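Local coordinates for protein DMATS type aromatic prenyltransferase (Micromonospora olivasterospora, PDB 6ZRY) that probably transfers a dimethylallyl group onto the indole ring of tryptophan, as a 6-dimethylallyl tryptophan synthase of the ABBA-barrel prenyltransferases, at residues D223-D235 with Y262-I276. Sequence-based numbering, arbitrary orientation.
Sequences DVTRAASVVDGVD and YTFTEGADRPVGYSI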
loop_
_atom_site.group_PDB
_atom_site.type_symbol
_atom_site.label_atom_id
_atom_site.label_comp_id
_atom_site.label_asym_id
_atom_site.label_seq_id
_atom_site.Cartn_x
_atom_site.Cartn_y
_atom_site.Cartn_z
ATOM N N ASP A 223 1.643 2.527 -22.063
ATOM C CA ASP A 223 0.568 1.535 -21.803
ATOM C C ASP A 223 -0.065 1.770 -20.424
ATOM O O ASP A 223 -1.251 1.640 -20.314
ATOM C CB ASP A 223 1.086 0.109 -21.945
ATOM C CG ASP A 223 1.458 -0.268 -23.366
ATOM O OD1 ASP A 223 0.667 0.049 -24.294
ATOM O OD2 ASP A 223 2.541 -0.917 -23.551
ATOM N N VAL A 224 0.733 2.090 -19.397
ATOM C CA VAL A 224 0.202 2.337 -18.054
ATOM C C VAL A 224 -0.673 3.607 -18.076
ATOM O O VAL A 224 -1.710 3.619 -17.406
ATOM C CB VAL A 224 1.342 2.415 -17.028
ATOM C CG1 VAL A 224 0.842 2.812 -15.673
ATOM C CG2 VAL A 224 2.102 1.102 -16.962
ATOM N N THR A 225 -0.287 4.643 -18.802
ATOM C CA THR A 225 -1.098 5.900 -18.895
ATOM C C THR A 225 -2.320 5.650 -19.764
ATOM O O THR A 225 -3.315 6.319 -19.547
ATOM C CB THR A 225 -0.268 7.106 -19.353
ATOM O OG1 THR A 225 0.417 6.821 -20.568
ATOM C CG2 THR A 225 0.725 7.527 -18.293
ATOM N N ARG A 226 -2.259 4.729 -20.713
ATOM C CA ARG A 226 -3.473 4.358 -21.503
ATOM C C ARG A 226 -4.476 3.663 -20.550
ATOM O O ARG A 226 -5.663 3.991 -20.602
ATOM C CB ARG A 226 -3.130 3.466 -22.698
ATOM C CG ARG A 226 -4.362 2.999 -23.460
ATOM C CD ARG A 226 -5.374 4.068 -23.836
ATOM N NE ARG A 226 -6.519 3.427 -24.443
ATOM C CZ ARG A 226 -7.458 2.786 -23.781
ATOM N NH1 ARG A 226 -7.436 2.758 -22.453
ATOM N NH2 ARG A 226 -8.426 2.150 -24.441
ATOM N N ALA A 227 -4.005 2.792 -19.675
ATOM C CA ALA A 227 -4.856 2.173 -18.636
ATOM C C ALA A 227 -5.432 3.289 -17.755
ATOM O O ALA A 227 -6.650 3.322 -17.527
ATOM C CB ALA A 227 -4.083 1.161 -17.862
ATOM N N ALA A 228 -4.614 4.257 -17.367
ATOM C CA ALA A 228 -5.069 5.335 -16.461
ATOM C C ALA A 228 -6.143 6.200 -17.127
ATOM O O ALA A 228 -6.967 6.778 -16.409
ATOM C CB ALA A 228 -3.899 6.165 -16.011
ATOM N N SER A 229 -6.124 6.318 -18.452
ATOM C CA SER A 229 -6.978 7.267 -19.198
ATOM C C SER A 229 -8.463 6.896 -19.106
ATOM O O SER A 229 -9.270 7.751 -19.498
ATOM C CB SER A 229 -6.516 7.435 -20.631
ATOM O OG SER A 229 -6.625 6.235 -21.345
ATOM N N VAL A 230 -8.846 5.713 -18.587
ATOM C CA VAL A 230 -10.295 5.408 -18.327
ATOM C C VAL A 230 -10.798 6.239 -17.144
ATOM O O VAL A 230 -12.028 6.368 -17.003
ATOM C CB VAL A 230 -10.629 3.909 -18.111
ATOM C CG1 VAL A 230 -10.242 3.062 -19.318
ATOM C CG2 VAL A 230 -10.031 3.342 -16.830
ATOM N N VAL A 231 -9.908 6.777 -16.311
ATOM C CA VAL A 231 -10.309 7.577 -15.129
ATOM C C VAL A 231 -10.661 8.997 -15.552
ATOM O O VAL A 231 -9.830 9.662 -16.250
ATOM C CB VAL A 231 -9.211 7.584 -14.065
ATOM C CG1 VAL A 231 -9.637 8.352 -12.814
ATOM C CG2 VAL A 231 -8.754 6.153 -13.735
ATOM N N ASP A 232 -11.780 9.480 -15.014
ATOM C CA ASP A 232 -12.255 10.878 -15.074
ATOM C C ASP A 232 -11.148 11.851 -14.732
ATOM O O ASP A 232 -10.647 11.793 -13.597
ATOM C CB ASP A 232 -13.364 11.134 -14.057
ATOM C CG ASP A 232 -14.737 10.817 -14.574
ATOM O OD1 ASP A 232 -14.833 10.121 -15.601
ATOM O OD2 ASP A 232 -15.702 11.285 -13.949
ATOM N N GLY A 233 -10.822 12.722 -15.676
ATOM C CA GLY A 233 -10.066 13.950 -15.436
ATOM C C GLY A 233 -8.591 13.713 -15.174
ATOM O O GLY A 233 -7.928 14.688 -14.809
ATOM N N VAL A 234 -8.053 12.509 -15.398
ATOM C CA VAL A 234 -6.579 12.305 -15.273
ATOM C C VAL A 234 -5.865 12.905 -16.480
ATOM O O VAL A 234 -6.360 12.787 -17.640
ATOM C CB VAL A 234 -6.144 10.848 -15.063
ATOM C CG1 VAL A 234 -6.781 10.259 -13.830
ATOM C CG2 VAL A 234 -6.381 9.998 -16.292
ATOM N N ASP A 235 -4.717 13.500 -16.206
ATOM C CA ASP A 235 -3.806 14.089 -17.194
ATOM C C ASP A 235 -2.725 13.046 -17.480
ATOM O O ASP A 235 -1.865 12.851 -16.605
ATOM C CB ASP A 235 -3.272 15.409 -16.635
ATOM C CG ASP A 235 -2.387 16.205 -17.567
ATOM O OD1 ASP A 235 -1.736 15.606 -18.419
ATOM O OD2 ASP A 235 -2.337 17.427 -17.394
ATOM N N TYR A 262 -7.292 2.263 -8.932
ATOM C CA TYR A 262 -8.549 2.797 -9.464
ATOM C C TYR A 262 -9.548 2.873 -8.341
ATOM O O TYR A 262 -9.759 1.875 -7.665
ATOM C CB TYR A 262 -9.036 1.879 -10.594
ATOM C CG TYR A 262 -8.068 1.809 -11.741
ATOM C CD1 TYR A 262 -6.995 0.918 -11.746
ATOM C CD2 TYR A 262 -8.153 2.728 -12.762
ATOM C CE1 TYR A 262 -6.064 0.912 -12.781
ATOM C CE2 TYR A 262 -7.259 2.721 -13.817
ATOM C CZ TYR A 262 -6.221 1.807 -13.841
ATOM O OH TYR A 262 -5.350 1.855 -14.903
ATOM N N THR A 263 -10.155 4.015 -8.140
ATOM C CA THR A 263 -11.199 4.209 -7.133
ATOM C C THR A 263 -12.557 4.089 -7.809
ATOM O O THR A 263 -12.844 4.907 -8.685
ATOM C CB THR A 263 -11.030 5.536 -6.400
ATOM O OG1 THR A 263 -9.740 5.526 -5.803
ATOM C CG2 THR A 263 -12.051 5.718 -5.312
ATOM N N PHE A 264 -13.325 3.081 -7.407
ATOM C CA PHE A 264 -14.693 2.773 -7.892
ATOM C C PHE A 264 -15.685 3.286 -6.866
ATOM O O PHE A 264 -15.541 2.977 -5.648
ATOM C CB PHE A 264 -14.894 1.276 -8.110
ATOM C CG PHE A 264 -13.906 0.633 -9.041
ATOM C CD1 PHE A 264 -13.513 1.267 -10.213
ATOM C CD2 PHE A 264 -13.367 -0.612 -8.761
ATOM C CE1 PHE A 264 -12.622 0.659 -11.093
ATOM C CE2 PHE A 264 -12.469 -1.207 -9.638
ATOM C CZ PHE A 264 -12.093 -0.565 -10.793
ATOM N N THR A 265 -16.664 4.033 -7.327
ATOM C CA THR A 265 -17.697 4.628 -6.465
ATOM C C THR A 265 -19.087 4.365 -7.060
ATOM O O THR A 265 -19.190 4.164 -8.298
ATOM C CB THR A 265 -17.373 6.108 -6.240
ATOM O OG1 THR A 265 -18.210 6.504 -5.160
ATOM C CG2 THR A 265 -17.574 6.957 -7.481
ATOM N N GLU A 266 -20.102 4.365 -6.191
ATOM C CA GLU A 266 -21.524 4.150 -6.555
ATOM C C GLU A 266 -21.994 5.188 -7.574
ATOM O O GLU A 266 -21.682 6.382 -7.408
ATOM C CB GLU A 266 -22.402 4.296 -5.331
ATOM C CG GLU A 266 -22.419 3.086 -4.453
ATOM C CD GLU A 266 -23.538 3.153 -3.431
ATOM O OE1 GLU A 266 -23.291 2.814 -2.288
ATOM O OE2 GLU A 266 -24.657 3.583 -3.805
ATOM N N GLY A 267 -22.719 4.731 -8.585
ATOM C CA GLY A 267 -23.411 5.594 -9.549
ATOM C C GLY A 267 -22.504 6.138 -10.641
ATOM O O GLY A 267 -23.026 6.856 -11.501
ATOM N N ALA A 268 -21.200 5.822 -10.635
ATOM C CA ALA A 268 -20.234 6.274 -11.667
ATOM C C ALA A 268 -19.958 5.116 -12.627
ATOM O O ALA A 268 -20.012 3.940 -12.159
ATOM C CB ALA A 268 -18.961 6.767 -11.024
ATOM N N ASP A 269 -19.676 5.398 -13.914
ATOM C CA ASP A 269 -19.310 4.326 -14.880
ATOM C C ASP A 269 -17.834 4.437 -15.259
ATOM O O ASP A 269 -17.373 3.603 -16.034
ATOM C CB ASP A 269 -20.262 4.301 -16.075
ATOM C CG ASP A 269 -20.039 5.395 -17.118
ATOM O OD1 ASP A 269 -19.240 6.331 -16.830
ATOM O OD2 ASP A 269 -20.680 5.280 -18.259
ATOM N N ARG A 270 -17.111 5.417 -14.715
ATOM C CA ARG A 270 -15.626 5.508 -14.863
ATOM C C ARG A 270 -15.038 5.624 -13.452
ATOM O O ARG A 270 -15.671 6.189 -12.560
ATOM C CB ARG A 270 -15.202 6.692 -15.764
ATOM C CG ARG A 270 -15.709 6.639 -17.220
ATOM C CD ARG A 270 -15.010 5.588 -18.100
ATOM N NE ARG A 270 -15.549 5.555 -19.475
ATOM C CZ ARG A 270 -16.641 4.859 -19.868
ATOM N NH1 ARG A 270 -17.311 4.121 -19.008
ATOM N NH2 ARG A 270 -17.055 4.914 -21.137
ATOM N N PRO A 271 -13.835 5.065 -13.185
ATOM C CA PRO A 271 -13.162 5.313 -11.908
ATOM C C PRO A 271 -13.056 6.822 -11.702
ATOM O O PRO A 271 -12.898 7.513 -12.697
ATOM C CB PRO A 271 -11.779 4.671 -12.059
ATOM C CG PRO A 271 -11.956 3.640 -13.192
ATOM C CD PRO A 271 -13.053 4.197 -14.077
ATOM N N VAL A 272 -13.131 7.281 -10.441
ATOM C CA VAL A 272 -13.159 8.728 -10.056
ATOM C C VAL A 272 -11.833 9.146 -9.420
ATOM O O VAL A 272 -11.713 10.317 -9.017
ATOM C CB VAL A 272 -14.335 9.024 -9.125
ATOM C CG1 VAL A 272 -15.663 8.772 -9.833
ATOM C CG2 VAL A 272 -14.257 8.236 -7.820
ATOM N N GLY A 273 -10.915 8.217 -9.250
ATOM C CA GLY A 273 -9.603 8.480 -8.654
ATOM C C GLY A 273 -8.630 7.518 -9.225
ATOM O O GLY A 273 -9.068 6.371 -9.546
ATOM N N TYR A 274 -7.400 7.967 -9.407
ATOM C CA TYR A 274 -6.284 7.164 -9.930
ATOM C C TYR A 274 -5.032 7.496 -9.134
ATOM O O TYR A 274 -4.792 8.683 -8.905
ATOM C CB TYR A 274 -6.034 7.464 -11.401
ATOM C CG TYR A 274 -4.882 6.691 -11.958
ATOM C CD1 TYR A 274 -5.019 5.363 -12.293
ATOM C CD2 TYR A 274 -3.638 7.290 -12.132
ATOM C CE1 TYR A 274 -3.959 4.631 -12.782
ATOM C CE2 TYR A 274 -2.571 6.577 -12.643
ATOM C CZ TYR A 274 -2.729 5.248 -12.953
ATOM O OH TYR A 274 -1.689 4.533 -13.447
ATOM N N SER A 275 -4.244 6.493 -8.778
ATOM C CA SER A 275 -2.858 6.668 -8.280
ATOM C C SER A 275 -1.914 5.807 -9.093
ATOM O O SER A 275 -2.295 4.717 -9.461
ATOM C CB SER A 275 -2.728 6.352 -6.830
ATOM O OG SER A 275 -3.526 7.240 -6.078
ATOM N N ILE A 276 -0.736 6.323 -9.359
ATOM C CA ILE A 276 0.409 5.600 -9.954
ATOM C C ILE A 276 1.454 5.429 -8.844
ATOM O O ILE A 276 1.717 6.412 -8.101
ATOM C CB ILE A 276 0.947 6.331 -11.210
ATOM C CG1 ILE A 276 2.134 5.607 -11.840
ATOM C CG2 ILE A 276 1.299 7.788 -10.949
ATOM C CD1 ILE A 276 1.815 4.297 -12.453
HETATM O O HOH W 1 -2.439 2.410 -14.559
#
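Tyr274 lies with one ring face against the methyl of Ala228, whose CB stands 3.6 Å from the ring centroid in a CH-pi contact; a side chain as short as alanine lets helix 221-228 approach this closely. With CG anti to the backbone N (chi1 179°), the ring reaches along the helix until its OH meets a water, 2.5 Å from the water O. That water also bonds Tyr262 OH and donates to Val224 O, a carbonyl within the helix that also accepts Ala228 N. Tyrosine suits both places: the rings pack, Tyr274 CD1 over a face of Tyr262, while the phenol ends share the water. Replacing Tyr274 with alanine removes ring and phenol, which would probably leave the water short of a partner and a gap next to the Ala228 methyl.

Beyond the helix, branched Val231 serves two neighbours: CG2 rests in a hollow formed by the Tyr262 ring (CD2 3.6 Å away), Pro271 CB and Tyr274 CB, while CG1 turns to the Pro271 carbonyl. The same carbonyl accepts the backbone N of Asp232 (3.2 Å) nearly head-on, tying the two loops together. At the exposed margin, the aliphatic part of Arg270 runs past Val230 O, and its NH1 bonds Asp269 O. Asp269 binds calcium in a structure of this protein, though none is bound to this chain here.

Helix 236-247 adds Ile239 against Ala228 and Tyr274. The arrangement, helices packed outside antiparallel strands whose barrel holds the bound tryptophan, is that of the ABBA prenyltransferase fold.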